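Local coordinates for Avidin/streptavidin (PDB 3SZJ), which binds biotin in a pocket at one end of its eight-stranded antiparallel barrel, at residues D17-Y22 with Y36-A41; F63-L68 with S76-S81; L96-V101 with I110-D115. All blocks are in the same frame, centred on the assembly; numbering follows the deposited sequence.

Contact 1: D17-Y22 with Y36-A41. With BTN (biotin), chain C.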
loop_
_atom_site.group_PDB
_atom_site.type_symbol
_atom_site.label_atom_id
_atom_site.label_comp_id
_atom_site.label_asym_id
_atom_site.label_seq_id
_atom_site.Cartn_x
_atom_site.Cartn_y
_atom_site.Cartn_z
ATOM N N ASP A 17 -11.248 15.744 4.438
ATOM C CA ASP A 17 -10.368 16.915 4.324
ATOM C C ASP A 17 -10.429 17.552 2.938
ATOM O O ASP A 17 -9.764 18.552 2.674
ATOM C CB ASP A 17 -8.932 16.534 4.672
ATOM C CG ASP A 17 -8.720 16.435 6.153
ATOM O OD1 ASP A 17 -8.557 17.493 6.805
ATOM O OD2 ASP A 17 -8.740 15.307 6.688
ATOM N N GLY A 18 -11.261 16.996 2.066
ATOM C CA GLY A 18 -11.391 17.523 0.720
ATOM C C GLY A 18 -10.441 16.939 -0.326
ATOM O O GLY A 18 -10.431 17.383 -1.486
ATOM N N SER A 19 -9.634 15.958 0.072
ATOM C CA SER A 19 -8.693 15.341 -0.857
ATOM C C SER A 19 -9.430 14.397 -1.786
ATOM O O SER A 19 -10.414 13.759 -1.390
ATOM C CB SER A 19 -7.618 14.555 -0.099
ATOM O OG SER A 19 -6.940 15.421 0.793
ATOM N N THR A 20 -8.950 14.284 -3.024
ATOM C CA THR A 20 -9.623 13.458 -4.019
ATOM C C THR A 20 -8.758 12.301 -4.490
ATOM O O THR A 20 -7.597 12.502 -4.840
ATOM C CB THR A 20 -10.012 14.302 -5.227
ATOM O OG1 THR A 20 -10.838 15.381 -4.787
ATOM C CG2 THR A 20 -10.801 13.461 -6.229
ATOM N N LEU A 21 -9.344 11.098 -4.488
ATOM C CA LEU A 21 -8.775 9.924 -5.144
ATOM C C LEU A 21 -9.476 9.719 -6.464
ATOM O O LEU A 21 -10.706 9.590 -6.498
ATOM C CB LEU A 21 -8.979 8.652 -4.287
ATOM C CG LEU A 21 -8.677 7.323 -5.010
ATOM C CD1 LEU A 21 -7.157 7.160 -5.274
ATOM C CD2 LEU A 21 -9.201 6.154 -4.168
ATOM N N TYR A 22 -8.696 9.653 -7.533
ATOM C CA TYR A 22 -9.225 9.283 -8.846
ATOM C C TYR A 22 -8.741 7.880 -9.154
ATOM O O TYR A 22 -7.537 7.662 -9.330
ATOM C CB TYR A 22 -8.716 10.228 -9.950
ATOM C CG TYR A 22 -9.202 11.647 -9.843
ATOM C CD1 TYR A 22 -8.346 12.675 -9.462
ATOM C CD2 TYR A 22 -10.516 11.961 -10.173
ATOM C CE1 TYR A 22 -8.809 13.990 -9.383
ATOM C CE2 TYR A 22 -10.980 13.250 -10.103
ATOM C CZ TYR A 22 -10.139 14.257 -9.703
ATOM O OH TYR A 22 -10.629 15.552 -9.652
ATOM N N TYR A 36 -4.037 11.239 -7.119
ATOM C CA TYR A 36 -4.536 11.713 -5.836
ATOM C C TYR A 36 -4.216 13.188 -5.706
ATOM O O TYR A 36 -3.088 13.603 -6.029
ATOM C CB TYR A 36 -3.819 10.954 -4.714
ATOM C CG TYR A 36 -4.481 11.080 -3.361
ATOM C CD1 TYR A 36 -4.181 12.155 -2.501
ATOM C CD2 TYR A 36 -5.406 10.121 -2.931
ATOM C CE1 TYR A 36 -4.809 12.271 -1.250
ATOM C CE2 TYR A 36 -6.023 10.222 -1.702
ATOM C CZ TYR A 36 -5.741 11.291 -0.865
ATOM O OH TYR A 36 -6.359 11.348 0.360
ATOM N N ILE A 37 -5.181 13.966 -5.204
ATOM C CA ILE A 37 -4.920 15.389 -4.914
ATOM C C ILE A 37 -5.176 15.608 -3.437
ATOM O O ILE A 37 -6.306 15.413 -2.965
ATOM C CB ILE A 37 -5.815 16.345 -5.756
ATOM C CG1 ILE A 37 -5.561 16.157 -7.256
ATOM C CG2 ILE A 37 -5.589 17.808 -5.335
ATOM C CD1 ILE A 37 -6.506 16.995 -8.135
ATOM N N ASN A 38 -4.128 15.988 -2.706
ATOM C CA ASN A 38 -4.221 16.238 -1.279
ATOM C C ASN A 38 -4.677 17.668 -1.030
ATOM O O ASN A 38 -4.136 18.622 -1.617
ATOM C CB ASN A 38 -2.813 16.017 -0.669
ATOM C CG ASN A 38 -2.713 16.456 0.764
ATOM O OD1 ASN A 38 -3.593 16.181 1.579
ATOM N ND2 ASN A 38 -1.600 17.149 1.098
ATOM N N ARG A 39 -5.635 17.805 -0.110
ATOM C CA ARG A 39 -6.121 19.132 0.330
ATOM C C ARG A 39 -6.186 19.247 1.850
ATOM O O ARG A 39 -6.876 20.134 2.372
ATOM C CB ARG A 39 -7.470 19.474 -0.311
ATOM C CG ARG A 39 -7.385 19.515 -1.823
ATOM C CD ARG A 39 -8.648 20.069 -2.449
ATOM N NE ARG A 39 -8.610 20.002 -3.908
ATOM C CZ ARG A 39 -8.987 18.949 -4.628
ATOM N NH1 ARG A 39 -9.427 17.843 -4.026
ATOM N NH2 ARG A 39 -8.911 18.993 -5.956
ATOM N N ALA A 40 -5.485 18.356 2.556
ATOM C CA ALA A 40 -5.539 18.355 4.027
ATOM C C ALA A 40 -4.615 19.388 4.636
ATOM O O ALA A 40 -3.419 19.383 4.370
ATOM C CB ALA A 40 -5.214 16.971 4.586
ATOM N N ALA A 41 -5.185 20.268 5.464
ATOM C CA ALA A 41 -4.387 21.203 6.250
ATOM C C ALA A 41 -3.417 20.445 7.148
ATOM O O ALA A 41 -3.746 19.391 7.730
ATOM C CB ALA A 41 -5.283 22.089 7.079
HETATM C C11 BTN C . 3.371 14.797 2.977
HETATM O O11 BTN C . 2.992 15.721 3.726
HETATM O O12 BTN C . 4.312 14.065 3.332
HETATM C C10 BTN C . 2.703 14.555 1.651
HETATM C C9 BTN C . 1.175 14.726 1.742
HETATM C C8 BTN C . 0.519 13.719 2.676
HETATM C C7 BTN C . -1.002 13.876 2.767
HETATM C C2 BTN C . -1.630 12.839 3.716
HETATM S S1 BTN C . -1.811 11.314 3.033
HETATM C C6 BTN C . -2.862 10.823 4.424
HETATM C C5 BTN C . -3.759 11.987 4.737
HETATM N N1 BTN C . -4.961 12.007 3.940
HETATM C C3 BTN C . -4.943 13.063 3.121
HETATM O O3 BTN C . -5.894 13.305 2.139
HETATM N N2 BTN C . -3.901 13.875 3.319
HETATM C C4 BTN C . -2.999 13.231 4.270
HETATM O O HOH W 1 -9.103 20.815 3.373
HETATM O O HOH W 2 -8.125 19.996 5.855
HETATM O O HOH W 3 -6.081 17.947 8.220
HETATM O O HOH W 4 -10.261 17.300 -7.571
#
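T20 and I37 form an antiparallel hydrogen-bonded pair, T20 N to I37 O at 2.9 Å and I37 N to T20 O at 2.8 Å; the two segments run antiparallel, their end-to-end directions 176° apart, paired as strands at T20-L21 and I37-Y36 and continuing as loops through S19 and N38. L21 faces Y36 across the next, non-hydrogen-bonded pair, and the Y36 ring lies with one face over T20 O. The S19 hydroxyl sits just past the last strand pair: its OG accepts from the backbone N of R39 (R39 N to S19 OG 2.9 Å, 171°) and donates to biotin O3 at 2.7 Å. Y36, with CG anti to its backbone N (chi1 -165°), reaches the same O3 from its phenol OH, also at 2.7 Å, so two hydroxyls grip the ureido oxygen. N38 OD1 takes biotin N2-H at 2.9 Å and also accepts from A40 N in an Asx turn. On the outer side, the extended R39 chain runs beside T20, and its NH1 bonds G18 O and T20 OG1 close to the guanidinium plane, with I37 CG2 over one face. N15 of strand 11-15 takes the backbone N-H groups of D17 and S19, while L21 and Y36 pack inward on F63 of strand 60-68.

Contact 2: F63-L68 with S76-S81. With BTN (biotin), chain C.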
loop_
_atom_site.group_PDB
_atom_site.type_symbol
_atom_site.label_atom_id
_atom_site.label_comp_id
_atom_site.label_asym_id
_atom_site.label_seq_id
_atom_site.Cartn_x
_atom_site.Cartn_y
_atom_site.Cartn_z
ATOM N N PHE A 63 -4.470 1.285 -1.627
ATOM C CA PHE A 63 -3.843 2.197 -2.607
ATOM C C PHE A 63 -2.724 2.999 -1.945
ATOM O O PHE A 63 -2.734 3.222 -0.728
ATOM C CB PHE A 63 -4.890 3.070 -3.352
ATOM C CG PHE A 63 -5.720 3.974 -2.454
ATOM C CD1 PHE A 63 -6.893 3.507 -1.856
ATOM C CD2 PHE A 63 -5.335 5.293 -2.221
ATOM C CE1 PHE A 63 -7.661 4.358 -1.050
ATOM C CE2 PHE A 63 -6.110 6.142 -1.404
ATOM C CZ PHE A 63 -7.267 5.667 -0.833
ATOM N N SER A 64 -1.733 3.339 -2.753
ATOM C CA SER A 64 -0.545 4.015 -2.263
ATOM C C SER A 64 -0.133 5.110 -3.237
ATOM O O SER A 64 -0.186 4.911 -4.446
ATOM C CB SER A 64 0.607 3.003 -2.128
ATOM O OG SER A 64 1.754 3.567 -1.501
ATOM N N THR A 65 0.259 6.259 -2.663
ATOM C CA THR A 65 0.677 7.428 -3.440
ATOM C C THR A 65 2.122 7.768 -3.079
ATOM O O THR A 65 2.483 7.795 -1.890
ATOM C CB THR A 65 -0.200 8.632 -3.094
ATOM O OG1 THR A 65 -0.102 8.898 -1.696
ATOM C CG2 THR A 65 -1.652 8.350 -3.442
ATOM N N LYS A 66 2.953 7.997 -4.102
ATOM C CA LYS A 66 4.314 8.510 -3.908
ATOM C C LYS A 66 4.299 10.019 -4.114
ATOM O O LYS A 66 3.888 10.500 -5.178
ATOM C CB LYS A 66 5.304 7.858 -4.878
ATOM C CG LYS A 66 6.713 8.469 -4.867
ATOM C CD LYS A 66 7.686 7.675 -5.740
ATOM C CE LYS A 66 9.001 8.404 -5.857
ATOM N NZ LYS A 66 10.004 7.546 -6.558
ATOM N N TRP A 67 4.770 10.746 -3.109
ATOM C CA TRP A 67 4.611 12.208 -3.106
ATOM C C TRP A 67 5.761 12.905 -3.863
ATOM O O TRP A 67 6.530 13.704 -3.304
ATOM C CB TRP A 67 4.462 12.725 -1.662
ATOM C CG TRP A 67 3.246 12.148 -0.965
ATOM C CD1 TRP A 67 3.233 11.178 0.033
ATOM C CD2 TRP A 67 1.869 12.498 -1.196
ATOM N NE1 TRP A 67 1.941 10.896 0.392
ATOM C CE2 TRP A 67 1.085 11.702 -0.320
ATOM C CE3 TRP A 67 1.223 13.412 -2.039
ATOM C CZ2 TRP A 67 -0.312 11.783 -0.282
ATOM C CZ3 TRP A 67 -0.160 13.486 -2.004
ATOM C CH2 TRP A 67 -0.911 12.678 -1.132
ATOM N N LEU A 68 5.875 12.569 -5.145
ATOM C CA LEU A 68 6.765 13.274 -6.063
ATOM C C LEU A 68 6.070 13.519 -7.390
ATOM O O LEU A 68 5.541 12.587 -8.005
ATOM C CB LEU A 68 8.010 12.425 -6.333
ATOM C CG LEU A 68 8.964 12.943 -7.428
ATOM C CD1 LEU A 68 9.521 14.280 -7.017
ATOM C CD2 LEU A 68 10.094 11.960 -7.766
ATOM N N SER A 76 8.145 11.268 0.577
ATOM C CA SER A 76 7.344 10.351 1.379
ATOM C C SER A 76 6.393 9.539 0.523
ATOM O O SER A 76 6.200 9.839 -0.653
ATOM C CB SER A 76 6.534 11.137 2.416
ATOM O OG SER A 76 7.368 11.996 3.168
ATOM N N ILE A 77 5.811 8.505 1.147
ATOM C CA ILE A 77 4.835 7.603 0.515
ATOM C C ILE A 77 3.696 7.331 1.506
ATOM O O ILE A 77 3.953 7.005 2.668
ATOM C CB ILE A 77 5.475 6.238 0.146
ATOM C CG1 ILE A 77 6.660 6.389 -0.806
ATOM C CG2 ILE A 77 4.438 5.294 -0.479
ATOM C CD1 ILE A 77 7.539 5.155 -0.869
ATOM N N THR A 78 2.437 7.502 1.074
ATOM C CA THR A 78 1.288 7.092 1.911
ATOM C C THR A 78 0.652 5.824 1.357
ATOM O O THR A 78 0.551 5.658 0.141
ATOM C CB THR A 78 0.238 8.210 2.000
ATOM O OG1 THR A 78 0.894 9.364 2.524
ATOM C CG2 THR A 78 -0.905 7.815 2.967
ATOM N N SER A 79 0.270 4.932 2.274
ATOM C CA SER A 79 -0.452 3.709 1.956
ATOM C C SER A 79 -1.778 3.709 2.712
ATOM O O SER A 79 -1.792 3.917 3.918
ATOM C CB SER A 79 0.389 2.509 2.402
ATOM O OG SER A 79 -0.281 1.280 2.223
ATOM N N TRP A 80 -2.870 3.458 1.996
ATOM C CA TRP A 80 -4.185 3.293 2.604
ATOM C C TRP A 80 -4.639 1.840 2.464
ATOM O O TRP A 80 -4.449 1.209 1.401
ATOM C CB TRP A 80 -5.221 4.151 1.878
ATOM C CG TRP A 80 -5.155 5.672 2.034
ATOM C CD1 TRP A 80 -5.935 6.452 2.861
ATOM C CD2 TRP A 80 -4.303 6.585 1.304
ATOM N NE1 TRP A 80 -5.620 7.800 2.685
ATOM C CE2 TRP A 80 -4.628 7.900 1.734
ATOM C CE3 TRP A 80 -3.316 6.414 0.302
ATOM C CZ2 TRP A 80 -4.002 9.035 1.189
ATOM C CZ3 TRP A 80 -2.679 7.542 -0.218
ATOM C CH2 TRP A 80 -3.029 8.832 0.216
ATOM N N SER A 81 -5.278 1.322 3.521
ATOM C CA SER A 81 -5.964 0.022 3.471
ATOM C C SER A 81 -7.396 0.279 3.898
ATOM O O SER A 81 -7.618 0.967 4.896
ATOM C CB SER A 81 -5.337 -0.963 4.461
ATOM O OG SER A 81 -3.966 -1.160 4.189
HETATM C C11 BTN C . 3.371 14.797 2.977
HETATM O O11 BTN C . 2.992 15.721 3.726
HETATM O O12 BTN C . 4.312 14.065 3.332
HETATM C C10 BTN C . 2.703 14.555 1.651
HETATM C C9 BTN C . 1.175 14.726 1.742
HETATM C C8 BTN C . 0.519 13.719 2.676
HETATM C C7 BTN C . -1.002 13.876 2.767
HETATM C C2 BTN C . -1.630 12.839 3.716
HETATM S S1 BTN C . -1.811 11.314 3.033
HETATM C C6 BTN C . -2.862 10.823 4.424
HETATM C C5 BTN C . -3.759 11.987 4.737
HETATM N N1 BTN C . -4.961 12.007 3.940
HETATM C C3 BTN C . -4.943 13.063 3.121
HETATM O O3 BTN C . -5.894 13.305 2.139
HETATM N N2 BTN C . -3.901 13.875 3.319
HETATM C C4 BTN C . -2.999 13.231 4.270
#
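W67 reaches across to T78 on the neighbouring strand, and its side chain can be followed outward. CB passes S76 O at 3.5 Å, with CG anti to the carbonyl carbon (chi1 -61°). CG and CD2 meet biotin C10, CD1 lies against S76 O, and NE1 donates a hydrogen bond to T78 OG1 at 2.8 Å, nearly in the indole plane, which fixes the rotation of the ring. Farther out, CZ2 touches biotin C8 and meets W80 CH2 at 4.0 Å. The valeryl tail of biotin thus lies over one face. A leucine here would probably strip the biotin tail of this flat floor and leave T78 OG1 without its indole donor. At the other end, the F63 ring and the five-membered ring of W80 are nearly parallel (17°) but slid apart so that they barely overlap; W80 CB makes a CH-pi contact over the F63 face, 3.8 Å from the ring centroid. Main-chain bonds tie T65 to T78 and F63 to W80, and T78 O holds both T65 N and S64 OG. W80 NE1 is hydrogen-bonded to D115. Paired strands of an antiparallel barrel, carrying tryptophans that wall in the ligand, are characteristic of the avidin biotin site.

Contact 3: L96-V101 with I110-D115. With BTN (biotin), chain C.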
loop_
_atom_site.group_PDB
_atom_site.type_symbol
_atom_site.label_atom_id
_atom_site.label_comp_id
_atom_site.label_asym_id
_atom_site.label_seq_id
_atom_site.Cartn_x
_atom_site.Cartn_y
_atom_site.Cartn_z
ATOM N N LEU A 96 -7.645 3.153 6.778
ATOM C CA LEU A 96 -6.597 3.551 7.722
ATOM C C LEU A 96 -5.349 3.751 6.877
ATOM O O LEU A 96 -5.057 2.952 5.966
ATOM C CB LEU A 96 -6.347 2.465 8.754
ATOM C CG LEU A 96 -7.548 2.164 9.656
ATOM C CD1 LEU A 96 -7.167 1.036 10.587
ATOM C CD2 LEU A 96 -7.959 3.422 10.463
ATOM N N TRP A 97 -4.595 4.806 7.168
ATOM C CA TRP A 97 -3.380 5.091 6.375
ATOM C C TRP A 97 -2.094 5.147 7.193
ATOM O O TRP A 97 -2.120 5.371 8.415
ATOM C CB TRP A 97 -3.501 6.372 5.549
ATOM C CG TRP A 97 -3.867 7.640 6.300
ATOM C CD1 TRP A 97 -5.113 8.175 6.441
ATOM C CD2 TRP A 97 -2.965 8.518 6.991
ATOM N NE1 TRP A 97 -5.047 9.324 7.209
ATOM C CE2 TRP A 97 -3.739 9.565 7.548
ATOM C CE3 TRP A 97 -1.568 8.522 7.180
ATOM C CZ2 TRP A 97 -3.163 10.621 8.287
ATOM C CZ3 TRP A 97 -1.001 9.543 7.919
ATOM C CH2 TRP A 97 -1.802 10.588 8.472
ATOM N N GLN A 98 -0.966 4.983 6.483
ATOM C CA GLN A 98 0.373 5.052 7.041
ATOM C C GLN A 98 1.213 5.892 6.087
ATOM O O GLN A 98 1.151 5.689 4.875
ATOM C CB GLN A 98 0.979 3.641 7.151
ATOM C CG GLN A 98 0.199 2.725 8.070
ATOM C CD GLN A 98 0.911 1.400 8.356
ATOM O OE1 GLN A 98 1.498 0.783 7.464
ATOM N NE2 GLN A 98 0.781 0.931 9.579
ATOM N N LEU A 99 2.034 6.794 6.636
ATOM C CA LEU A 99 2.880 7.676 5.837
ATOM C C LEU A 99 4.322 7.473 6.297
ATOM O O LEU A 99 4.621 7.667 7.470
ATOM C CB LEU A 99 2.417 9.135 6.033
ATOM C CG LEU A 99 3.145 10.390 5.524
ATOM C CD1 LEU A 99 3.544 10.336 4.068
ATOM C CD2 LEU A 99 2.258 11.615 5.753
ATOM N N VAL A 100 5.188 7.061 5.370
ATOM C CA VAL A 100 6.601 6.825 5.679
ATOM C C VAL A 100 7.485 7.814 4.903
ATOM O O VAL A 100 7.236 8.085 3.729
ATOM C CB VAL A 100 7.046 5.347 5.399
ATOM C CG1 VAL A 100 6.841 4.945 3.922
ATOM C CG2 VAL A 100 8.504 5.102 5.901
ATOM N N VAL A 101 8.515 8.317 5.575
ATOM C CA VAL A 101 9.371 9.365 5.028
ATOM C C VAL A 101 10.761 8.819 4.681
ATOM O O VAL A 101 11.365 8.062 5.452
ATOM C CB VAL A 101 9.499 10.544 6.020
ATOM C CG1 VAL A 101 10.276 11.688 5.386
ATOM C CG2 VAL A 101 8.105 11.041 6.462
ATOM N N ILE A 110 6.705 6.671 11.465
ATOM C CA ILE A 110 5.642 6.454 10.488
ATOM C C ILE A 110 4.344 7.054 11.040
ATOM O O ILE A 110 3.915 6.713 12.144
ATOM C CB ILE A 110 5.494 4.963 10.169
ATOM C CG1 ILE A 110 6.797 4.438 9.530
ATOM C CG2 ILE A 110 4.268 4.708 9.251
ATOM C CD1 ILE A 110 6.823 2.909 9.336
ATOM N N LEU A 111 3.758 7.988 10.285
ATOM C CA LEU A 111 2.520 8.653 10.700
ATOM C C LEU A 111 1.300 7.793 10.356
ATOM O O LEU A 111 1.316 7.027 9.379
ATOM C CB LEU A 111 2.397 10.035 10.032
ATOM C CG LEU A 111 3.582 10.999 10.170
ATOM C CD1 LEU A 111 3.330 12.338 9.451
ATOM C CD2 LEU A 111 3.905 11.234 11.638
ATOM N N LYS A 112 0.248 7.904 11.157
ATOM C CA LYS A 112 -0.941 7.062 10.976
ATOM C C LYS A 112 -2.207 7.897 11.129
ATOM O O LYS A 112 -2.235 8.867 11.913
ATOM C CB LYS A 112 -0.992 5.918 12.010
ATOM C CG LYS A 112 0.133 4.898 11.931
ATOM C CD LYS A 112 -0.140 3.784 12.936
ATOM C CE LYS A 112 0.854 2.643 12.827
ATOM N NZ LYS A 112 0.635 1.674 13.968
ATOM N N GLY A 113 -3.261 7.494 10.426
ATOM C CA GLY A 113 -4.560 8.168 10.549
ATOM C C GLY A 113 -5.674 7.419 9.861
ATOM O O GLY A 113 -5.473 6.303 9.388
ATOM N N GLN A 114 -6.862 8.032 9.876
ATOM C CA GLN A 114 -8.065 7.442 9.307
ATOM C C GLN A 114 -8.620 8.426 8.264
ATOM O O GLN A 114 -8.659 9.646 8.508
ATOM C CB GLN A 114 -9.108 7.181 10.424
ATOM C CG GLN A 114 -10.471 6.750 9.892
ATOM C CD GLN A 114 -11.515 6.559 10.986
ATOM O OE1 GLN A 114 -11.445 7.159 12.079
ATOM N NE2 GLN A 114 -12.494 5.714 10.695
ATOM N N ASP A 115 -9.010 7.917 7.104
ATOM C CA ASP A 115 -9.736 8.723 6.100
ATOM C C ASP A 115 -10.971 7.950 5.662
ATOM O O ASP A 115 -10.916 6.734 5.463
ATOM C CB ASP A 115 -8.931 8.924 4.819
ATOM C CG ASP A 115 -7.834 9.999 4.923
ATOM O OD1 ASP A 115 -7.856 10.857 5.853
ATOM O OD2 ASP A 115 -6.951 9.976 4.030
HETATM C C11 BTN C . 3.371 14.797 2.977
HETATM O O11 BTN C . 2.992 15.721 3.726
HETATM O O12 BTN C . 4.312 14.065 3.332
HETATM C C10 BTN C . 2.703 14.555 1.651
HETATM C C9 BTN C . 1.175 14.726 1.742
HETATM C C8 BTN C . 0.519 13.719 2.676
HETATM C C7 BTN C . -1.002 13.876 2.767
HETATM C C2 BTN C . -1.630 12.839 3.716
HETATM S S1 BTN C . -1.811 11.314 3.033
HETATM C C6 BTN C . -2.862 10.823 4.424
HETATM C C5 BTN C . -3.759 11.987 4.737
HETATM N N1 BTN C . -4.961 12.007 3.940
HETATM C C3 BTN C . -4.943 13.063 3.121
HETATM O O3 BTN C . -5.894 13.305 2.139
HETATM N N2 BTN C . -3.901 13.875 3.319
HETATM C C4 BTN C . -2.999 13.231 4.270
#
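W97 lies flat against the backbone of the opposing strand, its indole covering the peptide of K112 and G113 where a side chain would otherwise stand. G113 CA sits over the five-membered ring, 3.7 Å from its centroid, as a CH-pi contact; a CB on G113 would run into W97 CZ2, so the absence of a side chain is what lets the ring come down. The indole is put there by a CG set between the backbone N and the carbonyl carbon (chi1 55°). Biotin C6 rests on the opposite face, 3.5 Å from W97 CD2, which sandwiches the ring between ligand and strand. W97 and G113 are also a hydrogen-bonded pair, with W97 N to G113 O at 2.8 Å. Two residues on, L99 and L111 form the next hydrogen-bonded pair. D115 points its carboxylate at the ureido ring, OD2 accepting biotin N1-H at 2.8 Å in an almost linear bond (175°). Q16 on OD1 helps fix the carboxylate, as does W80, which itself touches biotin. Strand 73-86 lies beside 96-101, with Q98 bonded to S79, and on the face of the sheet away from W97, L96 and Q98 pack against Q98 and L96 of the second subunit.

How the contacts relate
All three contacts are hairpin pairings in one closed barrel, and they share the biotin. Contact 1 holds the ureido oxygen and N2, contact 3 takes N1, and contact 2 lays W67 under the tail and T78 and W80 against the sulfur, while W97 of contact 3 covers the ring carbon C6. Contacts 2 and 3 are the nearest in space, their centres about 9 Å apart, and strands 73-86 and 91-101 are neighbours: S79 N lies 2.8 Å from Q98 O, and W80 NE1 lies 2.9 Å from D115 OD2, both probable hydrogen bonds. Contact 1, about 12 Å from contact 2 centre to centre, meets it where Y36 OH packs on W80 CZ2 at 3.4 Å. The second subunit touches contacts 2 and 3 but not contact 1.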